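Transcription initiation factor IIB (Methanocaldococcus jannaschii, PDB 5O9J) is a mini-intein of the HINT fold that probably excises itself from its transcription factor IIB host by protein splicing. Local coordinates at residues I28-R39 against V68-V76; L114-R125 against S141-I151. All coordinates share one frame; numbering follows the deposited sequence.

Overall arrangement
From the N terminus the chain forms strands 10-15 and 18-23, then helix 24-33. Contact 1 closes the first loop, bringing 68-76 back to this helix and to strand 38-41 after 28 residues that hold no helix. It sets the helix against the antiparallel sheet that includes strands 44-48, 70-75 and 160-165. The chain then runs through strands 79-84, 88-92, 96-102 and 105-110. Contact 2 closes a shorter loop, pairing 114-125 with 141-151 in another antiparallel sheet. The two loops follow in series and neither nests nor crosses. Their centres lie 33 Å apart, on opposite sides of the chain's centre, both within the all but helix-free intein splicing domain.

Contact 1 (I28-R39 against V68-V76); sequences IDKIIENSENIR and VSEVSRHPV. With GOL (glycerol), chain G.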
loop_
_atom_site.group_PDB
_atom_site.type_symbol
_atom_site.label_atom_id
_atom_site.label_comp_id
_atom_site.label_asym_id
_atom_site.label_seq_id
_atom_site.Cartn_x
_atom_site.Cartn_y
_atom_site.Cartn_z
ATOM N N ILE A 28 5.768 0.192 12.620
ATOM C CA ILE A 28 6.788 1.151 12.216
ATOM C C ILE A 28 7.058 2.187 13.310
ATOM O O ILE A 28 8.206 2.598 13.520
ATOM C CB ILE A 28 6.383 1.845 10.894
ATOM C CG1 ILE A 28 6.533 0.854 9.729
ATOM C CG2 ILE A 28 7.222 3.091 10.644
ATOM C CD1 ILE A 28 6.135 1.416 8.373
ATOM N N ASP A 29 6.007 2.601 14.010
ATOM C CA ASP A 29 6.180 3.478 15.161
ATOM C C ASP A 29 7.067 2.815 16.205
ATOM O O ASP A 29 7.981 3.443 16.732
ATOM C CB ASP A 29 4.835 3.850 15.783
ATOM C CG ASP A 29 4.160 5.000 15.065
ATOM O OD1 ASP A 29 4.815 5.662 14.231
ATOM O OD2 ASP A 29 2.971 5.255 15.340
ATOM N N LYS A 30 6.805 1.544 16.490
ATOM C CA LYS A 30 7.560 0.815 17.507
ATOM C C LYS A 30 9.027 0.662 17.111
ATOM O O LYS A 30 9.920 0.805 17.944
ATOM C CB LYS A 30 6.935 -0.562 17.753
ATOM C CG LYS A 30 7.795 -1.499 18.582
ATOM C CD LYS A 30 7.648 -2.943 18.123
ATOM C CE LYS A 30 8.448 -3.881 19.013
ATOM N NZ LYS A 30 8.893 -5.081 18.262
ATOM N N ILE A 31 9.263 0.375 15.834
ATOM C CA ILE A 31 10.609 0.266 15.275
ATOM C C ILE A 31 11.414 1.566 15.383
ATOM O O ILE A 31 12.584 1.576 15.794
ATOM C CB ILE A 31 10.548 -0.127 13.800
ATOM C CG1 ILE A 31 10.079 -1.576 13.633
ATOM C CG2 ILE A 31 11.893 0.024 13.134
ATOM C CD1 ILE A 31 10.008 -1.966 12.182
ATOM N N ILE A 32 10.788 2.656 14.968
ATOM C CA ILE A 32 11.458 3.943 14.960
ATOM C C ILE A 32 11.744 4.393 16.389
ATOM O O ILE A 32 12.868 4.773 16.716
ATOM C CB ILE A 32 10.630 4.995 14.224
ATOM C CG1 ILE A 32 10.648 4.701 12.725
ATOM C CG2 ILE A 32 11.186 6.398 14.485
ATOM C CD1 ILE A 32 9.748 5.623 11.911
ATOM N N GLU A 33 10.738 4.302 17.249
ATOM C CA GLU A 33 10.879 4.748 18.628
ATOM C C GLU A 33 11.913 3.928 19.416
ATOM O O GLU A 33 12.388 4.368 20.464
ATOM C CB GLU A 33 9.508 4.728 19.313
ATOM C CG GLU A 33 8.562 5.814 18.754
ATOM C CD GLU A 33 7.075 5.498 18.933
ATOM O OE1 GLU A 33 6.739 4.509 19.630
ATOM O OE2 GLU A 33 6.241 6.258 18.381
ATOM N N ASN A 34 12.290 2.766 18.885
ATOM C CA ASN A 34 13.298 1.903 19.507
ATOM C C ASN A 34 14.638 1.908 18.781
ATOM O O ASN A 34 15.571 1.209 19.176
ATOM C CB ASN A 34 12.797 0.456 19.580
ATOM C CG ASN A 34 11.676 0.274 20.580
ATOM O OD1 ASN A 34 11.563 1.023 21.549
ATOM N ND2 ASN A 34 10.832 -0.727 20.345
ATOM N N SER A 35 14.731 2.678 17.709
ATOM C CA SER A 35 15.930 2.662 16.887
ATOM C C SER A 35 16.947 3.721 17.312
ATOM O O SER A 35 16.608 4.727 17.946
ATOM C CB SER A 35 15.567 2.865 15.417
ATOM O OG SER A 35 16.723 3.145 14.647
ATOM N N GLU A 36 18.200 3.471 16.960
ATOM C CA GLU A 36 19.246 4.469 17.082
ATOM C C GLU A 36 19.821 4.696 15.691
ATOM O O GLU A 36 20.897 5.257 15.519
ATOM C CB GLU A 36 20.302 4.020 18.090
ATOM C CG GLU A 36 19.739 3.941 19.508
ATOM C CD GLU A 36 20.707 3.364 20.517
ATOM O OE1 GLU A 36 21.687 2.708 20.100
ATOM O OE2 GLU A 36 20.486 3.569 21.734
ATOM N N ASN A 37 19.057 4.260 14.698
ATOM C CA ASN A 37 19.442 4.351 13.299
ATOM C C ASN A 37 18.419 5.162 12.530
ATOM O O ASN A 37 18.022 4.797 11.410
ATOM C CB ASN A 37 19.569 2.954 12.682
ATOM C CG ASN A 37 20.369 2.009 13.555
ATOM O OD1 ASN A 37 19.836 1.032 14.092
ATOM N ND2 ASN A 37 21.656 2.301 13.712
ATOM N N ILE A 38 17.953 6.240 13.152
ATOM C CA ILE A 38 17.021 7.127 12.486
ATOM C C ILE A 38 17.799 8.177 11.720
ATOM O O ILE A 38 18.764 8.737 12.237
ATOM C CB ILE A 38 16.061 7.816 13.475
ATOM C CG1 ILE A 38 15.410 6.782 14.389
ATOM C CG2 ILE A 38 15.010 8.622 12.717
ATOM C CD1 ILE A 38 14.529 7.376 15.453
ATOM N N ARG A 39 17.390 8.428 10.483
ATOM C CA ARG A 39 17.923 9.552 9.724
ATOM C C ARG A 39 16.745 10.318 9.152
ATOM O O ARG A 39 15.615 9.839 9.195
ATOM C CB ARG A 39 18.870 9.082 8.617
ATOM C CG ARG A 39 18.194 8.405 7.430
ATOM C CD ARG A 39 19.221 8.024 6.370
ATOM N NE ARG A 39 18.589 7.680 5.098
ATOM C CZ ARG A 39 18.118 6.473 4.803
ATOM N NH1 ARG A 39 18.207 5.486 5.690
ATOM N NH2 ARG A 39 17.553 6.248 3.619
ATOM N N VAL A 68 12.571 -6.701 4.874
ATOM C CA VAL A 68 12.415 -5.250 4.866
ATOM C C VAL A 68 13.755 -4.649 5.287
ATOM O O VAL A 68 14.333 -5.060 6.294
ATOM C CB VAL A 68 11.297 -4.792 5.815
ATOM C CG1 VAL A 68 11.177 -3.254 5.831
ATOM C CG2 VAL A 68 9.965 -5.442 5.414
ATOM N N SER A 69 14.267 -3.700 4.513
ATOM C CA SER A 69 15.580 -3.135 4.815
ATOM C C SER A 69 15.458 -1.935 5.743
ATOM O O SER A 69 16.259 -1.767 6.656
ATOM C CB SER A 69 16.299 -2.735 3.531
ATOM O OG SER A 69 15.485 -1.854 2.780
ATOM N N GLU A 70 14.453 -1.100 5.497
ATOM C CA GLU A 70 14.210 0.073 6.327
ATOM C C GLU A 70 12.722 0.413 6.354
ATOM O O GLU A 70 11.949 -0.037 5.502
ATOM C CB GLU A 70 15.029 1.274 5.823
ATOM C CG GLU A 70 14.724 1.666 4.388
ATOM C CD GLU A 70 15.553 2.840 3.873
ATOM O OE1 GLU A 70 16.732 2.992 4.277
ATOM O OE2 GLU A 70 15.009 3.611 3.049
ATOM N N VAL A 71 12.315 1.191 7.351
ATOM C CA VAL A 71 10.942 1.674 7.421
ATOM C C VAL A 71 10.976 3.183 7.560
ATOM O O VAL A 71 11.995 3.752 7.952
ATOM C CB VAL A 71 10.157 1.073 8.603
ATOM C CG1 VAL A 71 10.140 -0.459 8.527
ATOM C CG2 VAL A 71 10.750 1.537 9.925
ATOM N N SER A 72 9.868 3.832 7.241
ATOM C CA SER A 72 9.826 5.274 7.361
ATOM C C SER A 72 8.397 5.757 7.529
ATOM O O SER A 72 7.442 5.008 7.306
ATOM C CB SER A 72 10.489 5.935 6.142
ATOM O OG SER A 72 9.673 5.866 4.989
ATOM N N ARG A 73 8.266 7.009 7.947
ATOM C CA ARG A 73 6.981 7.662 8.106
ATOM C C ARG A 73 7.166 9.141 7.803
ATOM O O ARG A 73 8.282 9.659 7.897
ATOM C CB ARG A 73 6.434 7.471 9.523
ATOM C CG ARG A 73 7.246 8.219 10.597
ATOM C CD ARG A 73 6.773 7.945 12.025
ATOM N NE ARG A 73 7.683 8.545 13.007
ATOM C CZ ARG A 73 7.597 8.372 14.325
ATOM N NH1 ARG A 73 6.641 7.609 14.836
ATOM N NH2 ARG A 73 8.473 8.960 15.135
ATOM N N HIS A 74 6.078 9.813 7.431
ATOM C CA HIS A 74 6.077 11.267 7.295
ATOM C C HIS A 74 4.677 11.787 7.573
ATOM O O HIS A 74 3.699 11.049 7.412
ATOM C CB HIS A 74 6.570 11.703 5.908
ATOM C CG HIS A 74 5.781 11.135 4.763
ATOM N ND1 HIS A 74 4.702 11.784 4.201
ATOM C CD2 HIS A 74 5.939 9.985 4.066
ATOM C CE1 HIS A 74 4.219 11.058 3.222
ATOM N NE2 HIS A 74 4.940 9.958 3.103
ATOM N N PRO A 75 4.574 13.047 8.045
ATOM C CA PRO A 75 3.260 13.643 8.294
ATOM C C PRO A 75 2.492 13.860 7.005
ATOM O O PRO A 75 3.083 14.228 5.990
ATOM C CB PRO A 75 3.591 14.993 8.955
ATOM C CG PRO A 75 4.994 14.864 9.430
ATOM C CD PRO A 75 5.669 13.936 8.465
ATOM N N VAL A 76 1.184 13.652 7.052
ATOM C CA VAL A 76 0.336 13.902 5.897
ATOM C C VAL A 76 -0.975 14.532 6.332
ATOM O O VAL A 76 -1.537 14.167 7.362
ATOM C CB VAL A 76 0.047 12.608 5.109
ATOM C CG1 VAL A 76 1.236 12.242 4.254
ATOM C CG2 VAL A 76 -0.278 11.476 6.057
HETATM C C1 GOL G . 3.358 8.619 13.952
HETATM O O1 GOL G . 3.729 7.368 13.414
HETATM C C2 GOL G . 2.394 8.423 15.115
HETATM O O2 GOL G . 3.136 8.362 16.314
HETATM C C3 GOL G . 1.452 9.622 15.176
HETATM O O3 GOL G . 0.975 9.776 16.494
#
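Helix 28-33 lies across strand 70-75 at 103°, its axis 8.5 Å from that of the strand at the closest approach, and Ile28 and Val71 face each other. Val71 is the apolar centre. Its CB meets Ile28 CG1 at 3.8 Å as the two side chains slide past each other in opposite directions. Val71 CG2 sits between the backbone N and the carbonyl carbon (chi1 of CG1 -58°), which turns this methyl to Ile31 CG2, 3.7 Å away. Leu164 of strand 160-165 also packs on Val71. Two residues on, Arg73 reaches up the side of the helix with its chain extended from CG to NE. Ile32 lies over one face of its guanidinium, with CD1 3.7 Å from NE. At the edge, Arg73 NH1 forms a salt bridge with Asp29 OD1, though the place of that oxygen is less sure. Glu33 OE2 adds a long ion pair to NH1 at 3.8 Å. Arg73 NE pairs with Glu45. A glycerol, probably from the crystallisation liquor, is weakly bonded to Asp29 OD2. A separate salt bridge, away from Arg73, joins Arg39 of strand 38-41 to Glu70. Arg39 NH1 meets Glu70 OE1 at 3.2 Å with an N-H...O angle of 157°. The oxygen lies in the guanidinium plane, but the donor comes from above the carboxylate plane. The helix thus rests on the sheet through branched aliphatic side chains, while acids of the helix and Glu45 of strand 44-48 lie at the Arg73 guanidinium, so its positive charge is probably at least partly balanced.

Contact 2 (L114-R125 against S141-I151); sequences LKVGDILVLAKR and SDFIFLKIKEI. Unlike the reference sequence in segment 114-125: Arg125 (reference Glu).
The Phe145 ring carries Val121 CG1 over one face and meets Ile119 CG2 at its edge, near the ring plane. Val121 CG2 comes closest to this ring, 3.6 Å from CE2. These residues lie on one face of an antiparallel ladder of the HINT fold, 119-123 against 143-147, extended by Ile148 to the turn. Strand 119-123 is also backbone-bonded to strand 96-102. At the ladder's end Ser141 OG lies over one face of the Arg125 guanidinium without a hydrogen bond between them. Leu120 with Leu146 and Leu122 with Ile144 are hydrogen-bonded pairs. Leu122 N and Ile144 O are 2.8 Å apart. On the face of Leu120, Leu122 and Leu146 the packing is aliphatic. The Leu122 and Leu146 side chains cross at about a right angle, with CD2 of Leu122 4.1 Å from CD1 of Leu146. Leu120 sets CG against Ile148 CG1 at 3.9 Å, and Ile82 and Thr100 also touch it. With an alanine here, Ile148 CG1 would probably lose this neighbour and a gap would open beside it. Ile148 CG1 stands opposite the carbonyl carbon (chi1 -65°), and its CD1 touches Leu114 CB, Asp118 CB and Lys115 O. The type II turn from Lys115 to Asp118 leads into the ladder. Gly117 N bonds to Ile148 O, and Asp118 OD2 takes the N-H of Lys115 and a salt bridge from Arg102. At the far end, Asp142 O accepts twice: Lys124 N at 2.7 Å and Ser141 OG at 2.8 Å reach it from opposite faces of its carbonyl plane.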
loop_
_atom_site.group_PDB
_atom_site.type_symbol
_atom_site.label_atom_id
_atom_site.label_comp_id
_atom_site.label_asym_id
_atom_site.label_seq_id
_atom_site.Cartn_x
_atom_site.Cartn_y
_atom_site.Cartn_z
ATOM N N LEU A 114 -9.611 10.714 -10.140
ATOM C CA LEU A 114 -10.733 9.792 -10.241
ATOM C C LEU A 114 -12.055 10.517 -10.020
ATOM O O LEU A 114 -12.109 11.533 -9.328
ATOM C CB LEU A 114 -10.588 8.659 -9.231
ATOM C CG LEU A 114 -9.488 7.639 -9.491
ATOM C CD1 LEU A 114 -9.346 6.762 -8.270
ATOM C CD2 LEU A 114 -9.826 6.808 -10.715
ATOM N N LYS A 115 -13.118 9.978 -10.605
ATOM C CA LYS A 115 -14.453 10.543 -10.468
ATOM C C LYS A 115 -15.454 9.453 -10.123
ATOM O O LYS A 115 -15.279 8.308 -10.520
ATOM C CB LYS A 115 -14.864 11.248 -11.761
ATOM C CG LYS A 115 -13.988 12.446 -12.107
ATOM C CD LYS A 115 -14.131 12.853 -13.568
ATOM C CE LYS A 115 -13.663 11.746 -14.503
ATOM N NZ LYS A 115 -13.533 12.213 -15.913
ATOM N N VAL A 116 -16.498 9.806 -9.377
ATOM C CA VAL A 116 -17.592 8.878 -9.094
ATOM C C VAL A 116 -18.113 8.322 -10.416
ATOM O O VAL A 116 -18.208 9.055 -11.396
ATOM C CB VAL A 116 -18.742 9.565 -8.307
ATOM C CG1 VAL A 116 -19.930 8.621 -8.140
ATOM C CG2 VAL A 116 -18.248 10.052 -6.950
ATOM N N GLY A 117 -18.414 7.029 -10.460
ATOM C CA GLY A 117 -18.821 6.407 -11.704
ATOM C C GLY A 117 -17.679 5.789 -12.497
ATOM O O GLY A 117 -17.912 4.964 -13.390
ATOM N N ASP A 118 -16.446 6.189 -12.191
ATOM C CA ASP A 118 -15.275 5.579 -12.822
ATOM C C ASP A 118 -15.264 4.085 -12.561
ATOM O O ASP A 118 -15.704 3.631 -11.505
ATOM C CB ASP A 118 -13.975 6.198 -12.304
ATOM C CG ASP A 118 -13.362 7.178 -13.284
ATOM O OD1 ASP A 118 -13.610 7.036 -14.499
ATOM O OD2 ASP A 118 -12.623 8.086 -12.840
ATOM N N ILE A 119 -14.768 3.325 -13.530
ATOM C CA ILE A 119 -14.654 1.880 -13.383
ATOM C C ILE A 119 -13.224 1.486 -13.039
ATOM O O ILE A 119 -12.311 1.669 -13.841
ATOM C CB ILE A 119 -15.085 1.136 -14.662
ATOM C CG1 ILE A 119 -16.549 1.444 -14.990
ATOM C CG2 ILE A 119 -14.872 -0.370 -14.503
ATOM C CD1 ILE A 119 -17.080 0.667 -16.182
ATOM N N LEU A 120 -13.038 0.961 -11.835
ATOM C CA LEU A 120 -11.735 0.486 -11.401
ATOM C C LEU A 120 -11.573 -0.991 -11.702
ATOM O O LEU A 120 -12.540 -1.751 -11.702
ATOM C CB LEU A 120 -11.535 0.730 -9.906
ATOM C CG LEU A 120 -11.478 2.195 -9.479
ATOM C CD1 LEU A 120 -11.029 2.316 -8.021
ATOM C CD2 LEU A 120 -10.553 2.971 -10.399
ATOM N N VAL A 121 -10.340 -1.391 -11.976
ATOM C CA VAL A 121 -10.036 -2.796 -12.157
ATOM C C VAL A 121 -9.337 -3.302 -10.907
ATOM O O VAL A 121 -8.219 -2.903 -10.611
ATOM C CB VAL A 121 -9.155 -3.035 -13.392
ATOM C CG1 VAL A 121 -8.987 -4.539 -13.640
ATOM C CG2 VAL A 121 -9.765 -2.355 -14.611
ATOM N N LEU A 122 -10.008 -4.167 -10.160
ATOM C CA LEU A 122 -9.417 -4.711 -8.951
ATOM C C LEU A 122 -8.985 -6.138 -9.191
ATOM O O LEU A 122 -9.602 -6.854 -9.974
ATOM C CB LEU A 122 -10.397 -4.648 -7.779
ATOM C CG LEU A 122 -10.531 -3.293 -7.073
ATOM C CD1 LEU A 122 -11.321 -2.310 -7.909
ATOM C CD2 LEU A 122 -11.165 -3.462 -5.700
ATOM N N ALA A 123 -7.928 -6.556 -8.517
ATOM C CA ALA A 123 -7.563 -7.961 -8.545
ATOM C C ALA A 123 -8.624 -8.732 -7.772
ATOM O O ALA A 123 -9.257 -8.199 -6.863
ATOM C CB ALA A 123 -6.188 -8.181 -7.953
ATOM N N LYS A 124 -8.835 -9.983 -8.146
ATOM C CA LYS A 124 -9.754 -10.823 -7.404
ATOM C C LYS A 124 -9.000 -11.490 -6.255
ATOM O O LYS A 124 -8.623 -12.648 -6.325
ATOM C CB LYS A 124 -10.395 -11.853 -8.329
ATOM C CG LYS A 124 -11.808 -12.214 -7.941
ATOM C CD LYS A 124 -12.409 -13.206 -8.913
ATOM C CE LYS A 124 -13.589 -13.911 -8.278
ATOM N NZ LYS A 124 -13.180 -14.592 -7.016
ATOM N N ARG A 125 -8.742 -10.726 -5.203
ATOM C CA ARG A 125 -8.050 -11.270 -4.050
ATOM C C ARG A 125 -8.473 -10.538 -2.794
ATOM O O ARG A 125 -9.152 -9.512 -2.848
ATOM C CB ARG A 125 -6.534 -11.196 -4.245
ATOM C CG ARG A 125 -5.936 -9.803 -4.041
ATOM C CD ARG A 125 -4.412 -9.844 -4.130
ATOM N NE ARG A 125 -3.944 -9.940 -5.511
ATOM C CZ ARG A 125 -3.610 -11.075 -6.122
ATOM N NH1 ARG A 125 -3.680 -12.234 -5.479
ATOM N NH2 ARG A 125 -3.198 -11.052 -7.381
ATOM N N SER A 141 -3.786 -13.730 -11.504
ATOM C CA SER A 141 -5.029 -13.330 -10.853
ATOM C C SER A 141 -6.173 -13.074 -11.829
ATOM O O SER A 141 -5.955 -12.704 -12.982
ATOM C CB SER A 141 -4.801 -12.073 -10.011
ATOM O OG SER A 141 -5.972 -11.724 -9.297
ATOM N N ASP A 142 -7.395 -13.290 -11.358
ATOM C CA ASP A 142 -8.575 -12.813 -12.063
ATOM C C ASP A 142 -8.780 -11.356 -11.686
ATOM O O ASP A 142 -8.287 -10.917 -10.654
ATOM C CB ASP A 142 -9.804 -13.647 -11.710
ATOM C CG ASP A 142 -9.750 -15.040 -12.307
ATOM O OD1 ASP A 142 -9.357 -15.163 -13.490
ATOM O OD2 ASP A 142 -10.101 -16.006 -11.596
ATOM N N PHE A 143 -9.486 -10.610 -12.527
ATOM C CA PHE A 143 -9.738 -9.195 -12.272
ATOM C C PHE A 143 -11.231 -8.908 -12.286
ATOM O O PHE A 143 -11.986 -9.549 -12.994
ATOM C CB PHE A 143 -9.020 -8.326 -13.307
ATOM C CG PHE A 143 -7.523 -8.462 -13.269
ATOM C CD1 PHE A 143 -6.762 -7.651 -12.439
ATOM C CD2 PHE A 143 -6.878 -9.416 -14.046
ATOM C CE1 PHE A 143 -5.380 -7.782 -12.394
ATOM C CE2 PHE A 143 -5.498 -9.550 -14.004
ATOM C CZ PHE A 143 -4.750 -8.730 -13.175
ATOM N N ILE A 144 -11.656 -7.946 -11.484
ATOM C CA ILE A 144 -13.060 -7.598 -11.431
ATOM C C ILE A 144 -13.209 -6.099 -11.644
ATOM O O ILE A 144 -12.287 -5.335 -11.364
ATOM C CB ILE A 144 -13.694 -8.028 -10.097
ATOM C CG1 ILE A 144 -12.989 -7.348 -8.929
ATOM C CG2 ILE A 144 -13.599 -9.543 -9.934
ATOM C CD1 ILE A 144 -13.469 -7.819 -7.581
ATOM N N PHE A 145 -14.370 -5.688 -12.144
ATOM C CA PHE A 145 -14.599 -4.297 -12.535
ATOM C C PHE A 145 -15.681 -3.658 -11.680
ATOM O O PHE A 145 -16.840 -4.076 -11.711
ATOM C CB PHE A 145 -14.971 -4.226 -14.018
ATOM C CG PHE A 145 -13.908 -4.774 -14.923
ATOM C CD1 PHE A 145 -13.765 -6.138 -15.097
ATOM C CD2 PHE A 145 -13.025 -3.927 -15.572
ATOM C CE1 PHE A 145 -12.770 -6.648 -15.917
ATOM C CE2 PHE A 145 -12.031 -4.434 -16.400
ATOM C CZ PHE A 145 -11.903 -5.797 -16.569
ATOM N N LEU A 146 -15.303 -2.639 -10.919
ATOM C CA LEU A 146 -16.208 -2.074 -9.935
ATOM C C LEU A 146 -16.263 -0.553 -10.030
ATOM O O LEU A 146 -15.221 0.116 -10.065
ATOM C CB LEU A 146 -15.779 -2.502 -8.529
ATOM C CG LEU A 146 -15.670 -4.006 -8.249
ATOM C CD1 LEU A 146 -14.989 -4.259 -6.913
ATOM C CD2 LEU A 146 -17.036 -4.704 -8.298
ATOM N N LYS A 147 -17.483 -0.018 -10.068
ATOM C CA LYS A 147 -17.690 1.424 -10.118
ATOM C C LYS A 147 -17.357 2.092 -8.787
ATOM O O LYS A 147 -17.660 1.560 -7.718
ATOM C CB LYS A 147 -19.141 1.764 -10.501
ATOM C CG LYS A 147 -19.473 1.631 -11.986
ATOM C CD LYS A 147 -20.884 2.161 -12.288
ATOM C CE LYS A 147 -21.264 1.992 -13.762
ATOM N NZ LYS A 147 -22.348 0.983 -13.998
ATOM N N ILE A 148 -16.741 3.263 -8.860
ATOM C CA ILE A 148 -16.545 4.087 -7.680
ATOM C C ILE A 148 -17.892 4.653 -7.212
ATOM O O ILE A 148 -18.652 5.199 -8.011
ATOM C CB ILE A 148 -15.556 5.238 -7.964
ATOM C CG1 ILE A 148 -14.160 4.677 -8.266
ATOM C CG2 ILE A 148 -15.526 6.217 -6.805
ATOM C CD1 ILE A 148 -13.131 5.725 -8.640
ATOM N N LYS A 149 -18.193 4.497 -5.926
ATOM C CA LYS A 149 -19.408 5.072 -5.353
ATOM C C LYS A 149 -19.129 6.423 -4.708
ATOM O O LYS A 149 -19.790 7.422 -5.016
ATOM C CB LYS A 149 -20.020 4.135 -4.315
ATOM C CG LYS A 149 -20.616 2.864 -4.883
ATOM C CD LYS A 149 -21.613 2.262 -3.903
ATOM C CE LYS A 149 -20.994 2.030 -2.530
ATOM N NZ LYS A 149 -21.999 1.547 -1.534
ATOM N N GLU A 150 -18.163 6.449 -3.797
ATOM C CA GLU A 150 -17.767 7.692 -3.142
ATOM C C GLU A 150 -16.283 7.952 -3.310
ATOM O O GLU A 150 -15.495 7.023 -3.506
ATOM C CB GLU A 150 -18.110 7.664 -1.648
ATOM C CG GLU A 150 -19.589 7.536 -1.337
ATOM C CD GLU A 150 -19.853 7.203 0.124
ATOM O OE1 GLU A 150 -18.960 7.445 0.966
ATOM O OE2 GLU A 150 -20.950 6.689 0.429
ATOM N N ILE A 151 -15.923 9.227 -3.245
ATOM C CA ILE A 151 -14.544 9.663 -3.066
ATOM C C ILE A 151 -14.515 10.696 -1.943
ATOM O O ILE A 151 -14.931 11.843 -2.130
ATOM C CB ILE A 151 -13.942 10.291 -4.332
ATOM C CG1 ILE A 151 -13.956 9.306 -5.501
ATOM C CG2 ILE A 151 -12.520 10.729 -4.061
ATOM C CD1 ILE A 151 -13.409 9.893 -6.797
#